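Long-range contacts in dehydrogenase (Sinorhizobium meliloti, PDB 3UOE), which probably acts as an oxidoreductase of the malate/L-lactate dehydrogenase (LDH2/MDH2) family: residues S200-A211 with P233-F244; G82-N91 with D103-V112. All coordinates share one frame; numbering follows the deposited sequence.

Interaction 1. Residues S200-A211 with P233-F244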
loop_
_atom_site.group_PDB
_atom_site.type_symbol
_atom_site.label_atom_id
_atom_site.label_comp_id
_atom_site.label_asym_id
_atom_site.label_seq_id
_atom_site.Cartn_x
_atom_site.Cartn_y
_atom_site.Cartn_z
ATOM N N SER A 200 -1.529 -4.892 -10.339
ATOM C CA SER A 200 -2.169 -5.222 -11.607
ATOM C C SER A 200 -3.267 -6.255 -11.346
ATOM O O SER A 200 -3.255 -6.941 -10.325
ATOM C CB SER A 200 -1.158 -5.748 -12.624
ATOM O OG SER A 200 -0.469 -6.881 -12.124
ATOM N N ILE A 201 -4.220 -6.358 -12.261
ATOM C CA ILE A 201 -5.347 -7.253 -12.056
ATOM C C ILE A 201 -4.901 -8.710 -12.183
ATOM O O ILE A 201 -5.525 -9.620 -11.625
ATOM C CB ILE A 201 -6.467 -6.976 -13.066
ATOM C CG1 ILE A 201 -7.741 -7.720 -12.663
ATOM C CG2 ILE A 201 -6.023 -7.359 -14.471
ATOM C CD1 ILE A 201 -8.920 -7.391 -13.541
ATOM N N VAL A 202 -3.820 -8.916 -12.928
ATOM C CA VAL A 202 -3.224 -10.230 -13.079
ATOM C C VAL A 202 -1.728 -10.065 -13.320
ATOM O O VAL A 202 -1.268 -8.981 -13.698
ATOM C CB VAL A 202 -3.873 -11.016 -14.242
ATOM C CG1 VAL A 202 -3.441 -10.456 -15.588
ATOM C CG2 VAL A 202 -3.524 -12.473 -14.147
ATOM N N SER A 203 -0.975 -11.135 -13.083
ATOM C CA SER A 203 0.456 -11.161 -13.374
ATOM C C SER A 203 0.728 -11.399 -14.866
ATOM O O SER A 203 -0.045 -12.061 -15.547
ATOM C CB SER A 203 1.128 -12.262 -12.556
ATOM O OG SER A 203 2.529 -12.288 -12.797
HETATM N N MSE A 204 1.830 -10.862 -15.378
HETATM C CA MSE A 204 2.223 -11.171 -16.752
HETATM C C MSE A 204 2.700 -12.617 -16.790
HETATM O O MSE A 204 2.497 -13.334 -17.782
HETATM C CB MSE A 204 3.321 -10.231 -17.235
HETATM C CG MSE A 204 3.696 -10.408 -18.701
HETATM SE SE MSE A 204 2.162 -10.358 -19.930
HETATM C CE MSE A 204 1.970 -8.432 -20.235
ATOM N N GLY A 205 3.329 -13.042 -15.694
ATOM C CA GLY A 205 3.715 -14.429 -15.529
ATOM C C GLY A 205 2.553 -15.368 -15.799
ATOM O O GLY A 205 2.711 -16.369 -16.497
ATOM N N LYS A 206 1.384 -15.042 -15.254
ATOM C CA LYS A 206 0.191 -15.859 -15.460
ATOM C C LYS A 206 -0.291 -15.792 -16.902
ATOM O O LYS A 206 -0.794 -16.775 -17.440
ATOM C CB LYS A 206 -0.940 -15.439 -14.524
ATOM C CG LYS A 206 -2.167 -16.322 -14.631
ATOM C CD LYS A 206 -3.336 -15.723 -13.899
ATOM C CE LYS A 206 -3.180 -15.863 -12.398
ATOM N NZ LYS A 206 -3.484 -17.252 -11.956
ATOM N N ILE A 207 -0.144 -14.633 -17.529
ATOM C CA ILE A 207 -0.550 -14.513 -18.916
ATOM C C ILE A 207 0.371 -15.348 -19.802
ATOM O O ILE A 207 -0.087 -15.992 -20.739
ATOM C CB ILE A 207 -0.606 -13.041 -19.388
ATOM C CG1 ILE A 207 -1.874 -12.367 -18.860
ATOM C CG2 ILE A 207 -0.576 -12.953 -20.914
ATOM C CD1 ILE A 207 -1.943 -10.885 -19.179
ATOM N N ASN A 208 1.662 -15.342 -19.484
ATOM C CA ASN A 208 2.642 -16.129 -20.229
ATOM C C ASN A 208 2.295 -17.605 -20.161
ATOM O O ASN A 208 2.345 -18.310 -21.168
ATOM C CB ASN A 208 4.053 -15.901 -19.688
ATOM C CG ASN A 208 4.542 -14.485 -19.918
ATOM O OD1 ASN A 208 3.983 -13.744 -20.727
ATOM N ND2 ASN A 208 5.583 -14.099 -19.205
ATOM N N ASN A 209 1.921 -18.055 -18.967
ATOM C CA ASN A 209 1.460 -19.419 -18.765
ATOM C C ASN A 209 0.256 -19.746 -19.646
ATOM O O ASN A 209 0.165 -20.848 -20.192
ATOM C CB ASN A 209 1.145 -19.675 -17.291
ATOM C CG ASN A 209 0.533 -21.045 -17.054
ATOM O OD1 ASN A 209 -0.674 -21.243 -17.239
ATOM N ND2 ASN A 209 1.363 -22.001 -16.634
ATOM N N HIS A 210 -0.662 -18.797 -19.802
ATOM C CA HIS A 210 -1.751 -18.991 -20.748
ATOM C C HIS A 210 -1.247 -19.075 -22.191
ATOM O O HIS A 210 -1.601 -20.001 -22.928
ATOM C CB HIS A 210 -2.803 -17.896 -20.617
ATOM C CG HIS A 210 -3.734 -18.087 -19.460
ATOM N ND1 HIS A 210 -5.093 -18.252 -19.616
ATOM C CD2 HIS A 210 -3.498 -18.139 -18.128
ATOM C CE1 HIS A 210 -5.657 -18.389 -18.429
ATOM N NE2 HIS A 210 -4.710 -18.327 -17.510
ATOM N N ALA A 211 -0.435 -18.103 -22.600
ATOM C CA ALA A 211 0.102 -18.098 -23.959
ATOM C C ALA A 211 0.764 -19.441 -24.233
ATOM O O ALA A 211 0.535 -20.066 -25.271
ATOM C CB ALA A 211 1.109 -16.957 -24.143
ATOM N N PRO A 233 -3.812 -14.360 -25.376
ATOM C CA PRO A 233 -2.678 -14.173 -24.463
ATOM C C PRO A 233 -1.423 -13.693 -25.175
ATOM O O PRO A 233 -0.645 -12.928 -24.593
ATOM C CB PRO A 233 -2.461 -15.583 -23.880
ATOM C CG PRO A 233 -3.096 -16.498 -24.883
ATOM C CD PRO A 233 -4.312 -15.745 -25.328
ATOM N N HIS A 234 -1.221 -14.141 -26.409
ATOM C CA HIS A 234 -0.076 -13.691 -27.195
ATOM C C HIS A 234 -0.206 -12.212 -27.529
ATOM O O HIS A 234 0.783 -11.487 -27.556
ATOM C CB HIS A 234 0.078 -14.512 -28.479
ATOM C CG HIS A 234 0.290 -15.972 -28.231
ATOM N ND1 HIS A 234 1.491 -16.483 -27.788
ATOM C CD2 HIS A 234 -0.550 -17.026 -28.350
ATOM C CE1 HIS A 234 1.383 -17.792 -27.648
ATOM N NE2 HIS A 234 0.155 -18.146 -27.978
ATOM N N ALA A 235 -1.428 -11.773 -27.797
ATOM C CA ALA A 235 -1.683 -10.357 -28.012
ATOM C C ALA A 235 -1.411 -9.612 -26.700
ATOM O O ALA A 235 -0.623 -8.670 -26.652
ATOM C CB ALA A 235 -3.131 -10.134 -28.487
ATOM N N ALA A 236 -2.054 -10.067 -25.629
ATOM C CA ALA A 236 -1.827 -9.506 -24.302
ATOM C C ALA A 236 -0.340 -9.339 -23.981
ATOM O O ALA A 236 0.057 -8.334 -23.405
ATOM C CB ALA A 236 -2.522 -10.366 -23.239
ATOM N N GLN A 237 0.481 -10.322 -24.356
ATOM C CA GLN A 237 1.907 -10.279 -24.037
ATOM C C GLN A 237 2.545 -9.007 -24.593
ATOM O O GLN A 237 3.434 -8.421 -23.981
ATOM C CB GLN A 237 2.639 -11.522 -24.564
ATOM C CG GLN A 237 2.470 -12.778 -23.697
ATOM C CD GLN A 237 3.343 -13.952 -24.159
ATOM O OE1 GLN A 237 3.462 -14.218 -25.349
ATOM N NE2 GLN A 237 3.946 -14.654 -23.210
ATOM N N ALA A 238 2.074 -8.583 -25.756
ATOM C CA ALA A 238 2.623 -7.410 -26.411
ATOM C C ALA A 238 1.796 -6.172 -26.092
ATOM O O ALA A 238 2.056 -5.090 -26.632
ATOM C CB ALA A 238 2.692 -7.634 -27.921
ATOM N N GLY A 239 0.804 -6.333 -25.215
ATOM C CA GLY A 239 -0.119 -5.256 -24.905
ATOM C C GLY A 239 0.083 -4.644 -23.531
ATOM O O GLY A 239 1.200 -4.309 -23.147
ATOM N N ALA A 240 -1.011 -4.501 -22.788
ATOM C CA ALA A 240 -0.960 -3.931 -21.451
ATOM C C ALA A 240 -2.043 -4.520 -20.549
ATOM O O ALA A 240 -3.160 -4.809 -20.987
ATOM C CB ALA A 240 -1.050 -2.396 -21.497
ATOM N N ILE A 241 -1.688 -4.706 -19.285
ATOM C CA ILE A 241 -2.568 -5.311 -18.309
ATOM C C ILE A 241 -3.258 -4.194 -17.555
ATOM O O ILE A 241 -2.688 -3.121 -17.372
ATOM C CB ILE A 241 -1.764 -6.204 -17.331
ATOM C CG1 ILE A 241 -1.108 -7.364 -18.088
ATOM C CG2 ILE A 241 -2.650 -6.738 -16.219
ATOM C CD1 ILE A 241 -0.032 -8.106 -17.291
ATOM N N ALA A 242 -4.495 -4.438 -17.136
ATOM C CA ALA A 242 -5.240 -3.460 -16.351
ATOM C C ALA A 242 -4.791 -3.479 -14.891
ATOM O O ALA A 242 -4.300 -4.495 -14.398
ATOM C CB ALA A 242 -6.740 -3.727 -16.451
ATOM N N PRO A 243 -4.934 -2.341 -14.202
ATOM C CA PRO A 243 -4.727 -2.292 -12.754
ATOM C C PRO A 243 -5.889 -3.009 -12.083
ATOM O O PRO A 243 -6.962 -3.093 -12.671
ATOM C CB PRO A 243 -4.837 -0.795 -12.448
ATOM C CG PRO A 243 -5.764 -0.285 -13.539
ATOM C CD PRO A 243 -5.258 -1.015 -14.752
ATOM N N PHE A 244 -5.693 -3.518 -10.874
ATOM C CA PHE A 244 -6.827 -4.037 -10.117
ATOM C C PHE A 244 -7.504 -2.848 -9.458
ATOM O O PHE A 244 -6.892 -1.795 -9.310
ATOM C CB PHE A 244 -6.368 -5.022 -9.044
ATOM C CG PHE A 244 -6.188 -4.397 -7.700
ATOM C CD1 PHE A 244 -5.058 -3.648 -7.421
ATOM C CD2 PHE A 244 -7.158 -4.549 -6.714
ATOM C CE1 PHE A 244 -4.890 -3.063 -6.179
ATOM C CE2 PHE A 244 -7.001 -3.970 -5.475
ATOM C CZ PHE A 244 -5.862 -3.227 -5.200
#
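The side-chain amide of Gln237 donates through NE2 to Asn208 OD1 at 2.6 Å, a short, nearly straight bond that ties helix 233-237 to helix 204-211 within the malate/L-lactate dehydrogenase fold. Asn208 OD1 lies close to the Gln237 amide plane, whereas NE2 meets OD1 from above the Asn208 amide plane, the two planes being turned 71° apart. The short helical segments run roughly antiparallel at 142°, their axes 8.6 Å apart at closest approach. Where they meet, Ala211 packs against three residues of helix 233-237: its CB sits over one face of the His234 ring, offset toward the rim, in a CH-pi contact, the CD of Gln237 comes up to the same methyl, and Pro233 CB packs against the backbone N of Ala211 at 3.5 Å. Ile207 lays CG2 against Ala236 CB and the Pro233 carbonyl.

Beyond the helices, Ile241 points toward segment 200-211. Its CG1 branch meets Ile207 CD1 tip to tip, while CG2 turns to the Val202 and Ile201 side chains. Met204, a selenomethionine, is bent at its second and third torsions, which brings its methyl CE to Ile241 CD1 at 3.6 Å. Strand 240-241 also pairs with strand 222-223, and Phe244 packs on Lys248 of the second subunit. Past Ile241 the two segments come together through their backbones: Ser200 and Pro243 form a single bridge, and Ile201 N donates to Ala242 O at 2.8 Å, with an N-H...O angle of 165°.

Interaction 2. Residues G82-N91 with D103-V112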
loop_
_atom_site.group_PDB
_atom_site.type_symbol
_atom_site.label_atom_id
_atom_site.label_comp_id
_atom_site.label_asym_id
_atom_site.label_seq_id
_atom_site.Cartn_x
_atom_site.Cartn_y
_atom_site.Cartn_z
ATOM N N GLY A 82 26.575 -13.459 -17.883
ATOM C CA GLY A 82 27.222 -12.395 -17.133
ATOM C C GLY A 82 26.313 -11.218 -16.818
ATOM O O GLY A 82 26.775 -10.143 -16.428
ATOM N N LEU A 83 25.012 -11.419 -16.989
ATOM C CA LEU A 83 24.030 -10.406 -16.647
ATOM C C LEU A 83 23.624 -10.534 -15.180
ATOM O O LEU A 83 23.205 -9.561 -14.551
ATOM C CB LEU A 83 22.803 -10.547 -17.539
ATOM C CG LEU A 83 23.007 -10.284 -19.025
ATOM C CD1 LEU A 83 21.753 -10.698 -19.765
ATOM C CD2 LEU A 83 23.335 -8.802 -19.272
ATOM N N ALA A 84 23.732 -11.746 -14.647
ATOM C CA ALA A 84 23.543 -11.986 -13.221
ATOM C C ALA A 84 24.859 -12.444 -12.598
ATOM O O ALA A 84 25.583 -13.261 -13.184
ATOM C CB ALA A 84 22.450 -13.028 -12.981
ATOM N N ASN A 85 25.138 -11.913 -11.408
ATOM C CA ASN A 85 26.346 -12.199 -10.647
ATOM C C ASN A 85 26.085 -13.320 -9.639
ATOM O O ASN A 85 25.291 -13.152 -8.725
ATOM C CB ASN A 85 26.785 -10.916 -9.937
ATOM C CG ASN A 85 28.029 -11.095 -9.091
ATOM O OD1 ASN A 85 28.364 -12.204 -8.670
ATOM N ND2 ASN A 85 28.709 -9.986 -8.811
ATOM N N PRO A 86 26.762 -14.470 -9.804
ATOM C CA PRO A 86 26.406 -15.662 -9.021
ATOM C C PRO A 86 26.796 -15.628 -7.535
ATOM O O PRO A 86 26.241 -16.412 -6.764
ATOM C CB PRO A 86 27.150 -16.801 -9.745
ATOM C CG PRO A 86 28.325 -16.136 -10.418
ATOM C CD PRO A 86 27.871 -14.717 -10.748
ATOM N N THR A 87 27.699 -14.742 -7.130
ATOM C CA THR A 87 28.237 -14.803 -5.768
ATOM C C THR A 87 27.922 -13.588 -4.905
ATOM O O THR A 87 27.869 -13.696 -3.684
ATOM C CB THR A 87 29.770 -14.940 -5.765
ATOM O OG1 THR A 87 30.334 -13.869 -6.534
ATOM C CG2 THR A 87 30.197 -16.280 -6.339
ATOM N N THR A 88 27.751 -12.426 -5.520
ATOM C CA THR A 88 27.555 -11.228 -4.729
ATOM C C THR A 88 26.291 -11.333 -3.878
ATOM O O THR A 88 25.312 -11.980 -4.252
ATOM C CB THR A 88 27.515 -9.953 -5.595
ATOM O OG1 THR A 88 27.500 -8.797 -4.744
ATOM C CG2 THR A 88 26.277 -9.942 -6.479
ATOM N N ARG A 89 26.341 -10.706 -2.715
ATOM C CA ARG A 89 25.185 -10.615 -1.834
ATOM C C ARG A 89 24.768 -9.151 -1.728
ATOM O O ARG A 89 24.039 -8.759 -0.823
ATOM C CB ARG A 89 25.515 -11.233 -0.464
ATOM C CG ARG A 89 25.729 -12.750 -0.570
ATOM C CD ARG A 89 26.500 -13.357 0.583
ATOM N NE ARG A 89 27.006 -14.692 0.236
ATOM C CZ ARG A 89 26.414 -15.833 0.583
ATOM N NH1 ARG A 89 25.291 -15.797 1.297
ATOM N NH2 ARG A 89 26.941 -17.008 0.226
ATOM N N GLY A 90 25.236 -8.351 -2.679
ATOM C CA GLY A 90 24.947 -6.928 -2.701
ATOM C C GLY A 90 25.903 -6.127 -1.831
ATOM O O GLY A 90 26.610 -6.681 -0.992
ATOM N N ASN A 91 25.933 -4.819 -2.042
ATOM C CA ASN A 91 26.749 -3.923 -1.236
ATOM C C ASN A 91 25.939 -2.755 -0.671
ATOM O O ASN A 91 25.528 -1.864 -1.414
ATOM C CB ASN A 91 27.916 -3.373 -2.049
ATOM C CG ASN A 91 28.769 -2.407 -1.245
ATOM O OD1 ASN A 91 28.890 -2.545 -0.031
ATOM N ND2 ASN A 91 29.362 -1.426 -1.919
ATOM N N ASP A 103 23.422 -1.380 -3.589
ATOM C CA ASP A 103 23.727 -1.731 -4.966
ATOM C C ASP A 103 23.747 -3.256 -5.055
ATOM O O ASP A 103 24.592 -3.901 -4.438
ATOM C CB ASP A 103 25.084 -1.152 -5.370
ATOM C CG ASP A 103 25.491 -1.539 -6.777
ATOM O OD1 ASP A 103 24.811 -2.386 -7.396
ATOM O OD2 ASP A 103 26.497 -0.986 -7.271
ATOM N N GLY A 104 22.810 -3.825 -5.811
ATOM C CA GLY A 104 22.676 -5.271 -5.926
ATOM C C GLY A 104 23.834 -5.963 -6.626
ATOM O O GLY A 104 24.019 -7.178 -6.479
ATOM N N GLU A 105 24.618 -5.196 -7.382
ATOM C CA GLU A 105 25.764 -5.736 -8.118
ATOM C C GLU A 105 25.351 -6.881 -9.035
ATOM O O GLU A 105 26.109 -7.830 -9.236
ATOM C CB GLU A 105 26.885 -6.189 -7.160
ATOM C CG GLU A 105 27.549 -5.038 -6.372
ATOM C CD GLU A 105 28.554 -5.506 -5.312
ATOM O OE1 GLU A 105 28.857 -6.722 -5.242
ATOM O OE2 GLU A 105 29.045 -4.650 -4.537
ATOM N N ARG A 106 24.133 -6.785 -9.568
ATOM C CA ARG A 106 23.621 -7.759 -10.528
ATOM C C ARG A 106 23.336 -9.110 -9.863
ATOM O O ARG A 106 23.204 -10.129 -10.539
ATOM C CB ARG A 106 24.621 -7.906 -11.687
ATOM C CG ARG A 106 24.710 -6.648 -12.551
ATOM C CD ARG A 106 26.067 -6.422 -13.242
ATOM N NE ARG A 106 27.023 -7.518 -13.100
ATOM C CZ ARG A 106 28.103 -7.451 -12.325
ATOM N NH1 ARG A 106 28.355 -6.341 -11.628
ATOM N NH2 ARG A 106 28.929 -8.490 -12.238
ATOM N N GLY A 107 23.250 -9.111 -8.532
ATOM C CA GLY A 107 23.059 -10.338 -7.787
ATOM C C GLY A 107 21.675 -10.931 -7.948
ATOM O O GLY A 107 20.767 -10.303 -8.506
ATOM N N LEU A 108 21.519 -12.161 -7.471
ATOM C CA LEU A 108 20.225 -12.816 -7.466
ATOM C C LEU A 108 19.346 -12.054 -6.495
ATOM O O LEU A 108 19.799 -11.674 -5.418
ATOM C CB LEU A 108 20.372 -14.262 -7.022
ATOM C CG LEU A 108 21.225 -15.130 -7.936
ATOM C CD1 LEU A 108 21.296 -16.559 -7.394
ATOM C CD2 LEU A 108 20.660 -15.119 -9.357
ATOM N N GLY A 109 18.094 -11.823 -6.875
ATOM C CA GLY A 109 17.188 -11.039 -6.045
ATOM C C GLY A 109 17.092 -11.472 -4.587
ATOM O O GLY A 109 17.369 -10.694 -3.680
ATOM N N PRO A 110 16.666 -12.715 -4.349
ATOM C CA PRO A 110 16.456 -13.206 -2.981
ATOM C C PRO A 110 17.724 -13.162 -2.126
ATOM O O PRO A 110 17.642 -12.937 -0.918
ATOM C CB PRO A 110 16.017 -14.658 -3.195
ATOM C CG PRO A 110 15.428 -14.671 -4.544
ATOM C CD PRO A 110 16.201 -13.675 -5.362
ATOM N N VAL A 111 18.877 -13.388 -2.743
ATOM C CA VAL A 111 20.145 -13.331 -2.013
ATOM C C VAL A 111 20.417 -11.907 -1.536
ATOM O O VAL A 111 20.911 -11.686 -0.424
ATOM C CB VAL A 111 21.332 -13.792 -2.891
ATOM C CG1 VAL A 111 22.664 -13.616 -2.149
ATOM C CG2 VAL A 111 21.129 -15.241 -3.355
ATOM N N VAL A 112 20.112 -10.940 -2.393
ATOM C CA VAL A 112 20.389 -9.549 -2.074
ATOM C C VAL A 112 19.363 -9.055 -1.057
ATOM O O VAL A 112 19.712 -8.377 -0.102
ATOM C CB VAL A 112 20.385 -8.653 -3.345
ATOM C CG1 VAL A 112 20.304 -7.172 -2.962
ATOM C CG2 VAL A 112 21.629 -8.922 -4.202
HETATM O O HOH W 1 27.276 -10.228 -13.626
HETATM O O HOH W 2 23.996 -13.149 -6.323
HETATM O O HOH W 3 22.204 -6.930 0.206
#
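A chi1 of 179° sets Asn85 CG opposite the backbone N and turns OD1 back to its own loop, while in Thr88 a chi1 of -172° swings OG1 away from the backbone N and out to the Glu105 carboxylate. Thr88 OG1 donates to Glu105 OE1 at 2.5 Å, arriving from above the carboxylate plane, and itself accepts from Gly90 N in an ST turn. Asn85 OD1 is gripped by Thr87 N and Thr88 N from the same face of its plane, whereas ND2 makes a weak bond to Glu105 O. Asn85 CB lies over one face of the Arg106 guanidinium, and the backbone bond from Asn85 N to Arg106 O is 2.8 Å long. An alanine here would lose the amide and is likely to leave Thr87 N and Thr88 N without their shared acceptor, so that the loop could shift against Glu105.

Water 2 links the carbonyls of Asn85 and Thr88 to Leu108 N, and water 1 joins Gly82 O to Arg106 NH2 at the guanidinium edge. Arg89 CG rests on Val111 CG1 at 3.6 Å; the far end of Arg89 forms a salt bridge with Asp47. Gly90 passes close to Val112, where a side chain would be tight. Asn91 and Asp103 then form an antiparallel hydrogen-bonded pair. The loop after helix 72-80 is thus laid along a type I' turn, Gly104 to Gly107, which connects strand 99-105, paired antiparallel with the outermost strand 91-96, to helix 109-127.

How the interactions relate
Interactions 1 and 2 are separate contacts of one chain, with centres 27 Å apart and nearest atoms about 15 Å apart. Along the sequence they lie in series, interaction 2 closing before interaction 1 opens. Both adjoin the seven-stranded mixed sheet, at its two ends: segments 82-91 and 103-112 take in the open ends of the hairpin of strands 91-96 and 99-105, whereas 200-211 follows strand 193-197, the outermost strand at the other end. The centre of each contact lies about 16 Å from the centre of the chain, and each is partly buried. They differ at the subunit boundary, since interaction 1 reaches the second subunit through Phe244 while no other chain of the assembly touches interaction 2.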